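Local coordinates for gram-negative insecticidal protein (Chromobacterium piscinae, PDB 6FBM), which is an insecticidal toxin of the MACPF and beta-tripod families and probably forms pores in the membranes of target cells, as other MACPF proteins do, at residues E339-F344 and R454-K459; R61-H66 and W131-P136; D113-E118 and Q309-V314. All coordinates share one frame; numbering follows the deposited sequence.

Contact 1 of 3, residues E339-F344 and R454-K459; sequences EDLAVF and RVWWDK
Glu339 and Arg454 meet tip to tip in a salt bridge with two parallel hydrogen bonds. Arg454 NH2 binds Glu339 OE1 at 2.7 Å, and Arg454 NH1 binds Glu339 OE2 at 2.8 Å. Each carboxylate oxygen uses its syn lone pair. The carboxylate and guanidinium planes are 13° apart, and both bonds are almost straight. The pair of bonds holds the carboxylate nearly coplanar with the guanidinium. Glu339 OE2 also takes a weak bond from the backbone, Trp457 N, at 3.4 Å. The Arg454 chain bends at chi3 (67°), and its guanidinium lies over one face of the Trp457 indole. Lys459 CD lies over the opposite face of that indole.

The second polar link, from Trp456 NE1 to Glu339 O, is a weak hydrogen bond of 3.2 Å. The oxygen sits at the edge of the ring, near its plane. This gives the buried indole N-H an acceptor. Leu341 covers one face of the same ring. Its CB stands 3.5 Å from the centroid of the five-membered ring of Trp456, a CH-pi contact 13° off the normal. Leu341 CD2 spreads over the same face, 3.7 Å from Trp456 CD2. On the other face the backbone N of Asp458 lies above the rim. Further along, Leu341 CD1 touches Val455 CG1 at 4.2 Å.

Asp458 points away. Its OD1 is bonded to Tyr489 OH and Val467 N, and its OD2 weakly to Trp393 NE1. Arg361 NE binds Val455 O. The contact joins two three-stranded antiparallel sheets, consistent with the C-terminal beta-tripod part. Leu341 leads into the middle strand 342-346 of one and Arg454 lies on the outer strand 450-457 of the other, while strand 421-426 and strand 468-473 also pack on Leu341.

Contact 2 of 3, residues R61-H66 and W131-P136; sequences RSMHVH and WYISLP
Met63 and Leu135 lie side by side and point the same way, with Met63 CG 3.7 Å from Leu135 CD2. The Met63 chain runs extended beyond CG (chi2 -174°). Its sulphur meets Ile133 at an oblique crossing, Met63 SD to Ile133 CG2 3.8 Å. Val65 and Ile133 face each other as a non-hydrogen-bonded pair. Val65 CG1 instead leans on Trp131, whose CB is 4.1 Å away, and these two side chains also run alongside each other. The Trp131 indole leads away from Val65. Ile133 CG1 sits at its edge, in plane, and Trp131 NE1 donates to Pro14 O.

The backbones are the facing ends of strands 64-78 and 120-134, antiparallel neighbours in the sheet of the MACPF domain. His64 with Ser134 and His66 with Tyr132 are hydrogen-bonded pairs. His64 N to Ser134 O is 3.0 Å and nearly straight (172°), and the other three bonds of the two pairs are of similar length. On its far side, strand 120-134 is bonded to strand 170-177.

The face carrying His64, His66, Tyr132 and Ser134 is more polar. A water is held there by three atoms. It lies in the plane of the His66 ring, 2.7 Å from His66 ND1. It donates to His64 O, and it is 3.1 Å from Ser134 OG. Ser134 OG stands between its own backbone N and carbonyl carbon (chi1 58°), and from there it also touches His64 CB at 3.5 Å. The Tyr132 side chain reaches across to strand 64-78 and touches Tyr68, His70 and Asp72.

Contact 3 of 3, residues D113-E118 and Q309-V314; sequences DQQLTE and QSIPKV
Lys313 and Gln115 join an extended loop to the C-terminal end of a helix in this contact. Helix 111-115 belongs to the helices between strands 64-78 and 120-134 of the MACPF domain. In pore-forming relatives, helices between central strands unfold into membrane hairpins. These helices probably correspond to one such cluster. The loop 309-314 follows helix 300-304 and leads to strand 318-321. The two chain paths run 41° apart where they touch.

Leu116 is the first residue to leave helical geometry. The carbonyls around this point are taken up by the loop. Val314 N donates to Gln115 O at 2.9 Å, with an N-H...O angle of 163°. The same oxygen also receives a CA-H...O contact from Lys313 CA, 3.2 Å from Gln115 O. In return Pro312 O lies 3.2 Å from Gln115 CA.

The Gln115 side chain crosses Pro312 obliquely, with OE1 3.5 Å from Pro312 CG. Its amide is held beyond the loop: OE1 by His526 and NE2 by Gln527 O, close to the C terminus of the chain. Ile311 CG2 rests on Gln114 O at 3.6 Å, and its side chain also packs on Ile81 and Leu105 of helices 81-88 and 102-108. On the other flank, the Leu116 and Val314 side chains lie side by side, with Leu116 CD2 4.2 Å from Val314 CB.

The Lys313 chain curls back, bent at chi2 and chi3 (both near -58°), and its ammonium group ends between two carbonyls. A positive charge here would suit the negative end of the helix. Lys313 NZ donates to Gln114 O at 2.8 Å and to Leu116 O at 2.7 Å, and it approaches the second carbonyl from above its plane.

From the N terminus, residues 61-66 open contact 2 and residues 113-118 open contact 3. Residues 131-136 then close contact 2, which spans the helices between two strands of the MACPF sheet. Contact 3 closes only at 309-314, past helix 300-304, so contacts 2 and 3 cross. Contact 1 follows in series, closing a loop made of strands and turns from 339-344 to 454-459. Contact 2 ties two neighbouring strands, contact 3 brings the loop before strand 318-321 onto the end of helix 111-115, and contact 1 joins two C-terminal sheets. Contacts 1 and 2 lie on opposite sides of the chain's centre, about 80 Å apart between centres.

Contact 1 of 3, residues E339-F344 and R454-K459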
# COMPACT_ATOMS: atom_id res chain seq x y z
N GLU A 339 -37.51 7.43 87.07
CA GLU A 339 -36.46 6.50 86.67
C GLU A 339 -35.16 7.18 86.28
O GLU A 339 -35.12 8.35 85.89
CB GLU A 339 -36.96 5.60 85.56
CG GLU A 339 -38.15 4.74 85.99
CD GLU A 339 -38.70 3.93 84.84
OE1 GLU A 339 -39.38 2.93 85.10
OE2 GLU A 339 -38.45 4.30 83.68
N ASP A 340 -34.07 6.44 86.47
CA ASP A 340 -32.74 6.87 86.08
C ASP A 340 -32.55 6.43 84.62
O ASP A 340 -33.02 5.37 84.21
CB ASP A 340 -31.67 6.19 86.95
CG ASP A 340 -31.65 6.65 88.40
OD1 ASP A 340 -31.88 7.85 88.68
OD2 ASP A 340 -31.32 5.79 89.27
N LEU A 341 -31.84 7.24 83.85
CA LEU A 341 -31.45 6.91 82.48
C LEU A 341 -30.00 7.26 82.30
O LEU A 341 -29.58 8.35 82.64
CB LEU A 341 -32.23 7.74 81.46
CG LEU A 341 -31.88 7.54 79.99
CD1 LEU A 341 -32.15 6.10 79.58
CD2 LEU A 341 -32.69 8.51 79.15
N ALA A 342 -29.23 6.31 81.78
CA ALA A 342 -27.92 6.60 81.27
C ALA A 342 -27.83 6.02 79.85
O ALA A 342 -28.43 4.97 79.53
CB ALA A 342 -26.86 6.03 82.17
N VAL A 343 -27.09 6.73 78.99
CA VAL A 343 -26.88 6.32 77.63
C VAL A 343 -25.42 6.29 77.32
O VAL A 343 -24.62 7.00 77.93
CB VAL A 343 -27.61 7.21 76.62
CG1 VAL A 343 -29.12 7.05 76.76
CG2 VAL A 343 -27.19 8.68 76.75
N PHE A 344 -25.07 5.44 76.38
CA PHE A 344 -23.68 5.18 76.05
C PHE A 344 -23.54 5.10 74.53
O PHE A 344 -24.34 4.44 73.87
CB PHE A 344 -23.19 3.88 76.73
CG PHE A 344 -23.16 3.94 78.23
CD1 PHE A 344 -24.34 3.85 78.98
CD2 PHE A 344 -21.96 4.05 78.90
CE1 PHE A 344 -24.32 3.91 80.35
CE2 PHE A 344 -21.92 4.10 80.29
CZ PHE A 344 -23.10 4.03 81.02
N ARG A 454 -38.78 -2.20 77.77
CA ARG A 454 -38.69 -0.75 77.99
C ARG A 454 -37.45 -0.41 78.79
O ARG A 454 -37.14 -1.06 79.79
CB ARG A 454 -39.92 -0.25 78.74
CG ARG A 454 -40.04 1.27 78.86
CD ARG A 454 -41.30 1.64 79.61
NE ARG A 454 -41.21 1.21 81.00
CZ ARG A 454 -40.53 1.85 81.96
NH1 ARG A 454 -39.87 2.97 81.69
NH2 ARG A 454 -40.53 1.36 83.19
N VAL A 455 -36.72 0.60 78.33
CA VAL A 455 -35.53 1.06 79.02
C VAL A 455 -35.88 2.09 80.07
O VAL A 455 -35.35 2.05 81.18
CB VAL A 455 -34.52 1.67 78.04
CG1 VAL A 455 -33.27 2.18 78.79
CG2 VAL A 455 -34.14 0.64 76.97
N TRP A 456 -36.77 3.03 79.70
CA TRP A 456 -37.00 4.26 80.46
C TRP A 456 -38.18 5.05 79.89
O TRP A 456 -38.57 4.84 78.74
CB TRP A 456 -35.74 5.10 80.40
CG TRP A 456 -35.73 6.41 81.13
CD1 TRP A 456 -35.37 6.61 82.41
CD2 TRP A 456 -36.03 7.71 80.59
NE1 TRP A 456 -35.43 7.94 82.72
CE2 TRP A 456 -35.83 8.64 81.62
CE3 TRP A 456 -36.44 8.16 79.34
CZ2 TRP A 456 -36.04 10.01 81.45
CZ3 TRP A 456 -36.64 9.54 79.17
CH2 TRP A 456 -36.44 10.44 80.21
N TRP A 457 -38.78 5.89 80.72
CA TRP A 457 -39.73 6.92 80.31
C TRP A 457 -39.53 8.12 81.22
O TRP A 457 -38.88 8.03 82.26
CB TRP A 457 -41.21 6.47 80.36
CG TRP A 457 -41.64 5.62 81.53
CD1 TRP A 457 -41.14 5.65 82.81
CD2 TRP A 457 -42.68 4.63 81.54
NE1 TRP A 457 -41.78 4.73 83.60
CE2 TRP A 457 -42.73 4.08 82.85
CE3 TRP A 457 -43.57 4.15 80.57
CZ2 TRP A 457 -43.63 3.07 83.20
CZ3 TRP A 457 -44.45 3.15 80.92
CH2 TRP A 457 -44.48 2.61 82.23
N ASP A 458 -40.10 9.26 80.82
CA ASP A 458 -39.83 10.51 81.51
C ASP A 458 -40.78 10.82 82.65
O ASP A 458 -40.66 11.87 83.26
CB ASP A 458 -39.85 11.68 80.49
CG ASP A 458 -41.26 12.11 80.11
OD1 ASP A 458 -42.04 11.25 79.68
OD2 ASP A 458 -41.57 13.30 80.21
N LYS A 459 -41.73 9.93 82.95
CA LYS A 459 -42.77 10.28 83.92
C LYS A 459 -42.17 10.60 85.30
O LYS A 459 -41.24 9.94 85.76
CB LYS A 459 -43.91 9.27 83.95
CG LYS A 459 -43.61 7.93 84.55
CD LYS A 459 -44.27 6.78 83.74
CE LYS A 459 -45.76 6.83 83.59
NZ LYS A 459 -46.32 5.44 83.34

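Contact 2 of 3, residues R61-H66 and W131-P136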
# COMPACT_ATOMS: atom_id res chain seq x y z
N ARG A 61 -26.91 -18.25 -2.85
CA ARG A 61 -28.31 -18.08 -3.26
C ARG A 61 -29.30 -18.57 -2.22
O ARG A 61 -30.36 -17.97 -2.08
CB ARG A 61 -28.61 -18.82 -4.56
CG ARG A 61 -28.69 -17.89 -5.76
CD ARG A 61 -28.70 -18.70 -7.07
NE ARG A 61 -28.05 -17.91 -8.12
CZ ARG A 61 -28.57 -16.81 -8.69
NH1 ARG A 61 -29.83 -16.42 -8.43
NH2 ARG A 61 -27.86 -16.16 -9.62
N SER A 62 -28.95 -19.63 -1.51
CA SER A 62 -29.82 -20.15 -0.48
C SER A 62 -30.00 -19.24 0.73
O SER A 62 -30.92 -19.46 1.52
CB SER A 62 -29.30 -21.53 0.00
OG SER A 62 -27.93 -21.46 0.42
N MET A 63 -29.15 -18.21 0.90
CA MET A 63 -29.33 -17.27 2.00
C MET A 63 -30.03 -16.07 1.47
O MET A 63 -30.01 -15.81 0.26
CB MET A 63 -28.00 -16.85 2.61
CG MET A 63 -27.13 -18.02 3.03
SD MET A 63 -25.65 -17.46 3.91
CE MET A 63 -24.78 -19.03 4.10
N HIS A 64 -30.68 -15.35 2.38
CA HIS A 64 -31.34 -14.11 2.06
C HIS A 64 -30.63 -12.99 2.81
O HIS A 64 -30.28 -13.13 3.98
CB HIS A 64 -32.80 -14.15 2.50
CG HIS A 64 -33.70 -14.87 1.54
ND1 HIS A 64 -35.08 -14.74 1.56
CD2 HIS A 64 -33.43 -15.72 0.52
CE1 HIS A 64 -35.61 -15.49 0.61
NE2 HIS A 64 -34.63 -16.11 -0.03
N VAL A 65 -30.49 -11.86 2.12
CA VAL A 65 -29.87 -10.70 2.68
C VAL A 65 -30.87 -9.58 2.65
O VAL A 65 -31.48 -9.31 1.62
CB VAL A 65 -28.62 -10.30 1.86
CG1 VAL A 65 -28.03 -9.00 2.38
CG2 VAL A 65 -27.58 -11.42 1.91
N HIS A 66 -31.00 -8.93 3.79
CA HIS A 66 -31.81 -7.73 3.96
C HIS A 66 -30.94 -6.60 4.46
O HIS A 66 -30.49 -6.63 5.59
CB HIS A 66 -32.97 -8.01 4.96
CG HIS A 66 -34.08 -8.79 4.35
ND1 HIS A 66 -34.09 -10.17 4.35
CD2 HIS A 66 -35.16 -8.39 3.63
CE1 HIS A 66 -35.14 -10.60 3.66
NE2 HIS A 66 -35.80 -9.54 3.23
N TRP A 131 -26.63 -5.21 7.56
CA TRP A 131 -27.60 -6.12 6.98
C TRP A 131 -27.87 -7.30 7.88
O TRP A 131 -27.13 -7.54 8.84
CB TRP A 131 -27.15 -6.62 5.61
CG TRP A 131 -25.78 -7.14 5.60
CD1 TRP A 131 -25.41 -8.39 5.89
CD2 TRP A 131 -24.60 -6.42 5.24
NE1 TRP A 131 -24.03 -8.54 5.72
CE2 TRP A 131 -23.53 -7.34 5.28
CE3 TRP A 131 -24.35 -5.13 4.80
CZ2 TRP A 131 -22.22 -6.97 5.02
CZ3 TRP A 131 -23.06 -4.76 4.52
CH2 TRP A 131 -22.01 -5.67 4.62
N TYR A 132 -28.95 -8.01 7.57
CA TYR A 132 -29.27 -9.27 8.18
C TYR A 132 -29.03 -10.33 7.12
O TYR A 132 -29.24 -10.09 5.93
CB TYR A 132 -30.73 -9.30 8.64
CG TYR A 132 -31.14 -8.18 9.58
CD1 TYR A 132 -30.96 -8.32 10.96
CD2 TYR A 132 -31.76 -7.01 9.12
CE1 TYR A 132 -31.33 -7.31 11.86
CE2 TYR A 132 -32.14 -5.99 10.01
CZ TYR A 132 -31.92 -6.14 11.38
OH TYR A 132 -32.28 -5.15 12.32
N ILE A 133 -28.54 -11.48 7.54
CA ILE A 133 -28.48 -12.65 6.69
C ILE A 133 -29.38 -13.66 7.38
O ILE A 133 -29.38 -13.74 8.62
CB ILE A 133 -27.07 -13.24 6.53
CG1 ILE A 133 -26.03 -12.13 6.32
CG2 ILE A 133 -27.07 -14.24 5.38
CD1 ILE A 133 -24.61 -12.60 6.27
N SER A 134 -30.16 -14.38 6.59
CA SER A 134 -31.05 -15.40 7.15
C SER A 134 -31.04 -16.63 6.28
O SER A 134 -30.82 -16.56 5.08
CB SER A 134 -32.46 -14.85 7.29
OG SER A 134 -32.95 -14.42 6.03
N LEU A 135 -31.21 -17.77 6.94
CA LEU A 135 -31.24 -19.07 6.30
C LEU A 135 -32.69 -19.53 6.09
O LEU A 135 -33.63 -18.97 6.67
CB LEU A 135 -30.55 -20.09 7.19
CG LEU A 135 -29.07 -19.82 7.47
CD1 LEU A 135 -28.49 -20.97 8.28
CD2 LEU A 135 -28.27 -19.66 6.18
N PRO A 136 -32.86 -20.59 5.27
CA PRO A 136 -34.12 -21.29 5.22
C PRO A 136 -34.52 -21.90 6.57
O PRO A 136 -33.70 -22.01 7.51
CB PRO A 136 -33.84 -22.42 4.22
CG PRO A 136 -32.78 -21.91 3.35
CD PRO A 136 -31.89 -21.21 4.35
O HOH W 1 -32.23 -11.45 5.89

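Contact 3 of 3, residues D113-E118 and Q309-V314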
# COMPACT_ATOMS: atom_id res chain seq x y z
N ASP A 113 -17.77 -7.79 41.30
CA ASP A 113 -19.06 -7.12 41.11
C ASP A 113 -20.19 -8.09 40.84
O ASP A 113 -21.32 -7.85 41.24
CB ASP A 113 -18.99 -6.08 39.98
CG ASP A 113 -18.14 -4.87 40.34
OD1 ASP A 113 -17.98 -4.58 41.52
OD2 ASP A 113 -17.61 -4.20 39.46
N GLN A 114 -19.89 -9.17 40.14
CA GLN A 114 -20.90 -10.19 39.88
C GLN A 114 -21.43 -10.78 41.18
O GLN A 114 -22.62 -11.01 41.32
CB GLN A 114 -20.32 -11.30 39.00
CG GLN A 114 -20.08 -10.91 37.56
CD GLN A 114 -19.32 -11.98 36.80
OE1 GLN A 114 -18.23 -11.74 36.28
NE2 GLN A 114 -19.90 -13.18 36.74
N GLN A 115 -20.52 -11.02 42.10
CA GLN A 115 -20.85 -11.67 43.36
C GLN A 115 -21.35 -10.67 44.41
O GLN A 115 -22.14 -11.04 45.27
CB GLN A 115 -19.63 -12.42 43.89
CG GLN A 115 -19.05 -13.44 42.96
CD GLN A 115 -17.91 -14.22 43.62
OE1 GLN A 115 -18.11 -15.28 44.23
NE2 GLN A 115 -16.69 -13.71 43.46
N LEU A 116 -20.87 -9.43 44.37
CA LEU A 116 -21.40 -8.43 45.28
C LEU A 116 -22.89 -8.20 45.12
O LEU A 116 -23.48 -8.43 44.06
CB LEU A 116 -20.65 -7.10 45.15
CG LEU A 116 -19.25 -7.11 45.75
CD1 LEU A 116 -18.60 -5.75 45.55
CD2 LEU A 116 -19.33 -7.50 47.25
N THR A 117 -23.49 -7.74 46.19
CA THR A 117 -24.88 -7.42 46.24
C THR A 117 -24.95 -5.89 46.27
O THR A 117 -23.90 -5.23 46.35
CB THR A 117 -25.53 -8.17 47.42
OG1 THR A 117 -26.93 -8.25 47.23
CG2 THR A 117 -25.26 -7.53 48.74
N GLU A 118 -26.14 -5.31 46.10
CA GLU A 118 -26.28 -3.84 45.95
C GLU A 118 -25.57 -3.23 44.72
O GLU A 118 -25.32 -2.01 44.67
CB GLU A 118 -25.77 -3.09 47.20
CG GLU A 118 -26.28 -3.56 48.56
CD GLU A 118 -27.76 -3.36 48.75
OE1 GLU A 118 -28.46 -2.77 47.88
OE2 GLU A 118 -28.22 -3.81 49.82
N GLN A 309 -26.50 -22.65 36.99
CA GLN A 309 -26.20 -22.40 38.40
C GLN A 309 -26.23 -20.89 38.64
O GLN A 309 -25.77 -20.12 37.79
CB GLN A 309 -24.83 -22.94 38.82
CG GLN A 309 -24.74 -24.45 38.97
CD GLN A 309 -23.34 -24.91 39.41
OE1 GLN A 309 -23.01 -24.95 40.60
NE2 GLN A 309 -22.51 -25.25 38.42
N SER A 310 -26.75 -20.50 39.80
CA SER A 310 -26.73 -19.10 40.22
C SER A 310 -25.30 -18.62 40.46
O SER A 310 -24.40 -19.40 40.78
CB SER A 310 -27.55 -18.90 41.48
OG SER A 310 -28.93 -18.85 41.15
N ILE A 311 -25.12 -17.32 40.27
CA ILE A 311 -23.86 -16.67 40.60
C ILE A 311 -23.83 -16.62 42.12
O ILE A 311 -24.84 -16.27 42.74
CB ILE A 311 -23.79 -15.24 40.03
CG1 ILE A 311 -23.95 -15.25 38.50
CG2 ILE A 311 -22.49 -14.54 40.44
CD1 ILE A 311 -22.95 -16.11 37.74
N PRO A 312 -22.70 -17.00 42.73
CA PRO A 312 -22.61 -16.87 44.18
C PRO A 312 -22.64 -15.39 44.63
O PRO A 312 -21.98 -14.55 44.00
CB PRO A 312 -21.27 -17.54 44.52
CG PRO A 312 -20.49 -17.60 43.24
CD PRO A 312 -21.54 -17.71 42.16
N LYS A 313 -23.40 -15.10 45.69
CA LYS A 313 -23.57 -13.73 46.17
C LYS A 313 -23.00 -13.53 47.57
O LYS A 313 -23.07 -14.43 48.40
CB LYS A 313 -25.06 -13.37 46.18
CG LYS A 313 -25.78 -13.51 44.85
CD LYS A 313 -25.14 -12.68 43.74
CE LYS A 313 -25.06 -11.18 44.06
NZ LYS A 313 -24.92 -10.34 42.85
N VAL A 314 -22.45 -12.34 47.79
CA VAL A 314 -22.03 -11.88 49.11
C VAL A 314 -23.20 -11.03 49.60
O VAL A 314 -23.31 -9.86 49.28
CB VAL A 314 -20.75 -11.02 49.01
CG1 VAL A 314 -20.43 -10.34 50.33
CG2 VAL A 314 -19.59 -11.90 48.57